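Long-range contacts in extracellular solute-binding protein, family 1 (Bifidobacterium longum subsp. infantis ATCC 15697, PDB 3OMB), which probably captures a solute outside the cell, as a lipid-anchored binding protein serving an ABC transporter, and binds a magnesium ion: residues T43-K48 and E73-T78; V401-L406 and G434-D439. All coordinates share one frame; numbering follows the deposited sequence.

In the fold
The two contacts show how different kinds of packing build separate parts of one chain, a strand pair and a junction of two helix starts. They come in series: contact 1 closes before contact 2 opens. Their centres are 26 Å apart, and their nearest atoms stay about 13 Å from each other. Contact 1 pairs strands 41-48 and 71-78 in a sheet that continues through 98-100 to antiparallel 352-356, an order consistent with the type 2 periplasmic-binding-protein fold. Contact 2 joins the N-termini of helices 403-411 and 436-452. The chain between its segments returns to contact 1, where L418 touches K48. Both are probably scaffold packing, neither being part of the magnesium site.

Contact 1: residues T43-K48 and E73-T78; sequences TVLVKK and EWQEVT
V44 and V46 turn two methyl bumps against the indole of W74, on one face of a parallel pair that forms the first beta-alpha-beta crossover of the chain: strand 41-48, helix 59-68, strand 71-78. The six-membered ring of W74 does the touching. Its CZ3 lies 3.6 Å from V44 CG1, and its CE3 comes within 3.7 Å of V46 CG1. V46 can take part because its CG1 sits between the backbone N and the carbonyl carbon (chi1 55°), which also brings this methyl 3.9 Å from E76 CG.

The opposite face repeats the theme with different shapes. L45 CD1 fills the hollow between the extended side chain of Q75 and the branch of V77, 3.8 Å from Q75 OE1 and 3.9 Å from V77 CG2. W82 of helix 79-92 packs on L45, V77 and the side chain of K47, covering part of this face.

Between the two faces the backbones alternate as donor and acceptor: V44 N, V46 N and K48 N reach the carbonyls of E73, Q75 and V77, and are answered by Q75 N and V77 N. Strand 98-100 binds the other side of 43-48, leaving 71-78 as an outermost strand of the sheet within the chain. T78 ends the pair as the N-cap of helix 79-92.

Farther along the face that carries W74, the chain of K48 is bent at three successive torsions and curls back across E76 instead of stretching away. The ammonium also donates to E53 O, while the carboxylate receives M55 N, tying the pair to the loop after 41-48. The salt bridge itself spans 2.6 Å, K48 NZ meeting E76 OE1 almost straight along its C-O bond.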
# COMPACT_ATOMS: atom_id res chain seq x y z
N THR A 43 23.73 -15.61 -7.42
CA THR A 43 23.62 -14.19 -7.09
C THR A 43 22.16 -13.83 -6.88
O THR A 43 21.29 -14.22 -7.65
CB THR A 43 24.21 -13.28 -8.19
OG1 THR A 43 23.70 -13.67 -9.46
CG2 THR A 43 25.74 -13.39 -8.21
N VAL A 44 21.89 -13.09 -5.81
CA VAL A 44 20.54 -12.69 -5.47
C VAL A 44 20.56 -11.23 -5.10
O VAL A 44 21.21 -10.83 -4.12
CB VAL A 44 20.00 -13.47 -4.26
CG1 VAL A 44 18.55 -13.05 -3.95
CG2 VAL A 44 20.08 -14.96 -4.52
N LEU A 45 19.85 -10.42 -5.87
CA LEU A 45 19.62 -9.03 -5.52
C LEU A 45 18.41 -8.99 -4.57
O LEU A 45 17.43 -9.67 -4.81
CB LEU A 45 19.34 -8.21 -6.78
CG LEU A 45 18.86 -6.80 -6.43
CD1 LEU A 45 19.97 -5.81 -6.67
CD2 LEU A 45 17.60 -6.48 -7.21
N VAL A 46 18.50 -8.21 -3.48
CA VAL A 46 17.43 -8.10 -2.49
C VAL A 46 17.30 -6.64 -2.02
O VAL A 46 18.25 -6.03 -1.53
CB VAL A 46 17.65 -9.07 -1.26
CG1 VAL A 46 19.02 -8.86 -0.58
CG2 VAL A 46 16.52 -8.91 -0.26
N LYS A 47 16.11 -6.10 -2.19
CA LYS A 47 15.79 -4.77 -1.67
C LYS A 47 15.54 -4.88 -0.17
O LYS A 47 14.90 -5.83 0.28
CB LYS A 47 14.54 -4.25 -2.37
CG LYS A 47 14.27 -2.77 -2.13
CD LYS A 47 12.88 -2.39 -2.58
CE LYS A 47 12.90 -1.83 -3.98
NZ LYS A 47 11.51 -1.81 -4.54
N LYS A 48 16.04 -3.89 0.57
CA LYS A 48 15.98 -3.84 2.04
C LYS A 48 15.40 -2.52 2.54
O LYS A 48 15.45 -1.50 1.84
CB LYS A 48 17.40 -3.97 2.62
CG LYS A 48 18.26 -5.11 2.07
CD LYS A 48 17.85 -6.48 2.63
CE LYS A 48 18.08 -6.60 4.14
NZ LYS A 48 19.48 -6.36 4.57
N GLU A 73 25.33 -15.38 -3.06
CA GLU A 73 26.03 -14.09 -2.98
C GLU A 73 24.95 -13.00 -2.97
O GLU A 73 24.32 -12.74 -4.01
CB GLU A 73 27.01 -13.88 -4.17
CG GLU A 73 28.25 -14.82 -4.15
CD GLU A 73 29.32 -14.55 -5.26
OE1 GLU A 73 29.09 -13.72 -6.19
OE2 GLU A 73 30.41 -15.18 -5.20
N TRP A 74 24.72 -12.40 -1.80
CA TRP A 74 23.65 -11.41 -1.63
C TRP A 74 24.08 -10.05 -2.15
O TRP A 74 25.18 -9.58 -1.87
CB TRP A 74 23.24 -11.27 -0.16
CG TRP A 74 22.62 -12.52 0.43
CD1 TRP A 74 23.25 -13.48 1.20
CD2 TRP A 74 21.26 -12.96 0.27
NE1 TRP A 74 22.34 -14.47 1.55
CE2 TRP A 74 21.12 -14.18 0.98
CE3 TRP A 74 20.14 -12.43 -0.40
CZ2 TRP A 74 19.90 -14.88 1.04
CZ3 TRP A 74 18.91 -13.14 -0.34
CH2 TRP A 74 18.81 -14.35 0.37
N GLN A 75 23.20 -9.40 -2.90
CA GLN A 75 23.48 -8.02 -3.26
C GLN A 75 22.37 -7.16 -2.66
O GLN A 75 21.29 -7.09 -3.21
CB GLN A 75 23.57 -7.89 -4.78
CG GLN A 75 24.15 -6.58 -5.26
CD GLN A 75 23.72 -6.24 -6.68
OE1 GLN A 75 23.63 -5.06 -7.03
NE2 GLN A 75 23.45 -7.26 -7.51
N GLU A 76 22.65 -6.53 -1.52
CA GLU A 76 21.62 -5.82 -0.77
C GLU A 76 21.52 -4.38 -1.19
O GLU A 76 22.52 -3.69 -1.22
CB GLU A 76 21.92 -5.87 0.72
CG GLU A 76 22.14 -7.28 1.23
CD GLU A 76 22.63 -7.30 2.66
OE1 GLU A 76 21.83 -6.99 3.57
OE2 GLU A 76 23.80 -7.65 2.89
N VAL A 77 20.31 -3.93 -1.51
CA VAL A 77 20.10 -2.54 -1.90
C VAL A 77 18.91 -1.95 -1.15
O VAL A 77 17.88 -2.60 -1.04
CB VAL A 77 19.89 -2.38 -3.45
CG1 VAL A 77 21.19 -2.66 -4.22
CG2 VAL A 77 18.73 -3.26 -3.97
N THR A 78 19.05 -0.74 -0.62
CA THR A 78 17.91 -0.07 0.03
C THR A 78 16.93 0.48 -1.01
O THR A 78 17.26 0.57 -2.20
CB THR A 78 18.35 1.08 0.95
OG1 THR A 78 19.07 2.04 0.17
CG2 THR A 78 19.25 0.57 2.08

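Contact 2: residues V401-L406 and G434-D439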
# COMPACT_ATOMS: atom_id res chain seq x y z
N VAL A 401 5.31 -14.32 18.19
CA VAL A 401 6.27 -13.23 18.12
C VAL A 401 6.51 -12.67 19.53
O VAL A 401 5.57 -12.49 20.30
CB VAL A 401 5.77 -12.10 17.19
CG1 VAL A 401 6.77 -10.94 17.15
CG2 VAL A 401 5.53 -12.63 15.79
N ASP A 402 7.78 -12.43 19.84
CA ASP A 402 8.16 -11.73 21.06
C ASP A 402 8.36 -10.25 20.74
O ASP A 402 9.38 -9.85 20.18
CB ASP A 402 9.45 -12.33 21.62
CG ASP A 402 9.96 -11.58 22.83
OD1 ASP A 402 10.79 -12.19 23.56
OD2 ASP A 402 9.56 -10.41 23.07
N ASN A 403 7.39 -9.45 21.14
CA ASN A 403 7.28 -8.06 20.72
C ASN A 403 8.29 -7.08 21.24
O ASN A 403 8.71 -6.17 20.51
CB ASN A 403 5.90 -7.56 21.04
CG ASN A 403 5.01 -7.74 19.90
OD1 ASN A 403 5.21 -7.11 18.86
ND2 ASN A 403 4.03 -8.64 20.03
N ASP A 404 8.65 -7.25 22.52
CA ASP A 404 9.72 -6.50 23.15
C ASP A 404 10.95 -6.62 22.27
O ASP A 404 11.58 -5.62 21.92
CB ASP A 404 10.07 -7.13 24.51
CG ASP A 404 8.96 -6.99 25.53
OD1 ASP A 404 7.86 -6.44 25.22
OD2 ASP A 404 9.20 -7.45 26.67
N LYS A 405 11.24 -7.86 21.89
CA LYS A 405 12.43 -8.20 21.15
C LYS A 405 12.40 -7.60 19.76
O LYS A 405 13.38 -7.02 19.30
CB LYS A 405 12.60 -9.71 21.09
CG LYS A 405 13.94 -10.21 21.57
CD LYS A 405 15.05 -9.98 20.56
CE LYS A 405 16.39 -10.43 21.11
NZ LYS A 405 17.33 -10.75 20.02
N LEU A 406 11.27 -7.74 19.08
CA LEU A 406 11.15 -7.20 17.73
C LEU A 406 11.29 -5.66 17.71
O LEU A 406 11.91 -5.10 16.80
CB LEU A 406 9.85 -7.67 17.09
CG LEU A 406 9.83 -7.79 15.57
CD1 LEU A 406 10.87 -8.78 15.06
CD2 LEU A 406 8.45 -8.17 15.05
N GLY A 434 1.00 -12.37 18.19
CA GLY A 434 1.86 -11.25 18.61
C GLY A 434 2.39 -10.32 17.52
O GLY A 434 3.27 -9.51 17.81
N ASP A 435 1.91 -10.45 16.28
CA ASP A 435 2.24 -9.44 15.25
C ASP A 435 1.31 -8.26 15.52
O ASP A 435 0.19 -8.22 15.03
CB ASP A 435 2.04 -10.00 13.83
CG ASP A 435 2.37 -8.96 12.70
OD1 ASP A 435 2.58 -7.76 13.00
OD2 ASP A 435 2.40 -9.34 11.49
N THR A 436 1.77 -7.30 16.33
CA THR A 436 0.90 -6.20 16.77
C THR A 436 0.39 -5.36 15.59
O THR A 436 -0.74 -4.87 15.62
CB THR A 436 1.61 -5.27 17.74
OG1 THR A 436 2.75 -4.67 17.08
CG2 THR A 436 2.06 -6.04 18.99
N HIS A 437 1.24 -5.21 14.57
CA HIS A 437 0.92 -4.48 13.35
C HIS A 437 -0.30 -5.15 12.65
O HIS A 437 -1.18 -4.47 12.12
CB HIS A 437 2.18 -4.42 12.47
CG HIS A 437 2.12 -3.40 11.36
ND1 HIS A 437 1.95 -2.05 11.59
CD2 HIS A 437 2.27 -3.53 10.02
CE1 HIS A 437 1.97 -1.40 10.43
NE2 HIS A 437 2.16 -2.28 9.46
N ALA A 438 -0.37 -6.48 12.70
CA ALA A 438 -1.49 -7.24 12.14
C ALA A 438 -2.71 -7.20 13.05
O ALA A 438 -3.81 -6.93 12.59
CB ALA A 438 -1.07 -8.69 11.89
N ASP A 439 -2.51 -7.48 14.35
CA ASP A 439 -3.59 -7.40 15.33
C ASP A 439 -4.36 -6.06 15.34
O ASP A 439 -5.59 -6.07 15.41
CB ASP A 439 -3.08 -7.72 16.73
CG ASP A 439 -2.62 -9.17 16.87
OD1 ASP A 439 -2.78 -9.99 15.92
OD2 ASP A 439 -2.06 -9.49 17.95
O HOH W 1 4.99 -7.10 16.43
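N403 and T436 meet tip to tip, the amide of one against the methyl of the other, while G434 packs close beside them. This is the tight part. N403 ND2 donates to G434 O in the carbonyl plane, on a lone pair; the measured 2.5 Å is short for such a bond, and its exact length is doubtful. V401 CB lies 3.7 Å from the same G434 O. The positive phi of G434 (90°) suits a residue lacking a CB, and a CB here would probably also run into V401 O. T436 CG2 stands above the amide plane, 3.3 Å from N403 OD1 and nearly as close to ND2.

The looser side is wet: a water accepts from T436 N at 3.2 Å, T436 being exposed; its approach to N403 OD1 is implausibly close and of doubtful length. An alanine in place of N403 would probably leave G434 O without its amide donor and a gap before the T436 methyl.

D402 and D435 are the N-caps of helices 403-411 and 436-452, and D435 also bonds Y160 through OD2. Behind them, the backbone of V401 hydrogen-bonds that of K433, joining strands 398-401 and 431-433, and helix 376-384 packs L384 on V401 and F383 on D435.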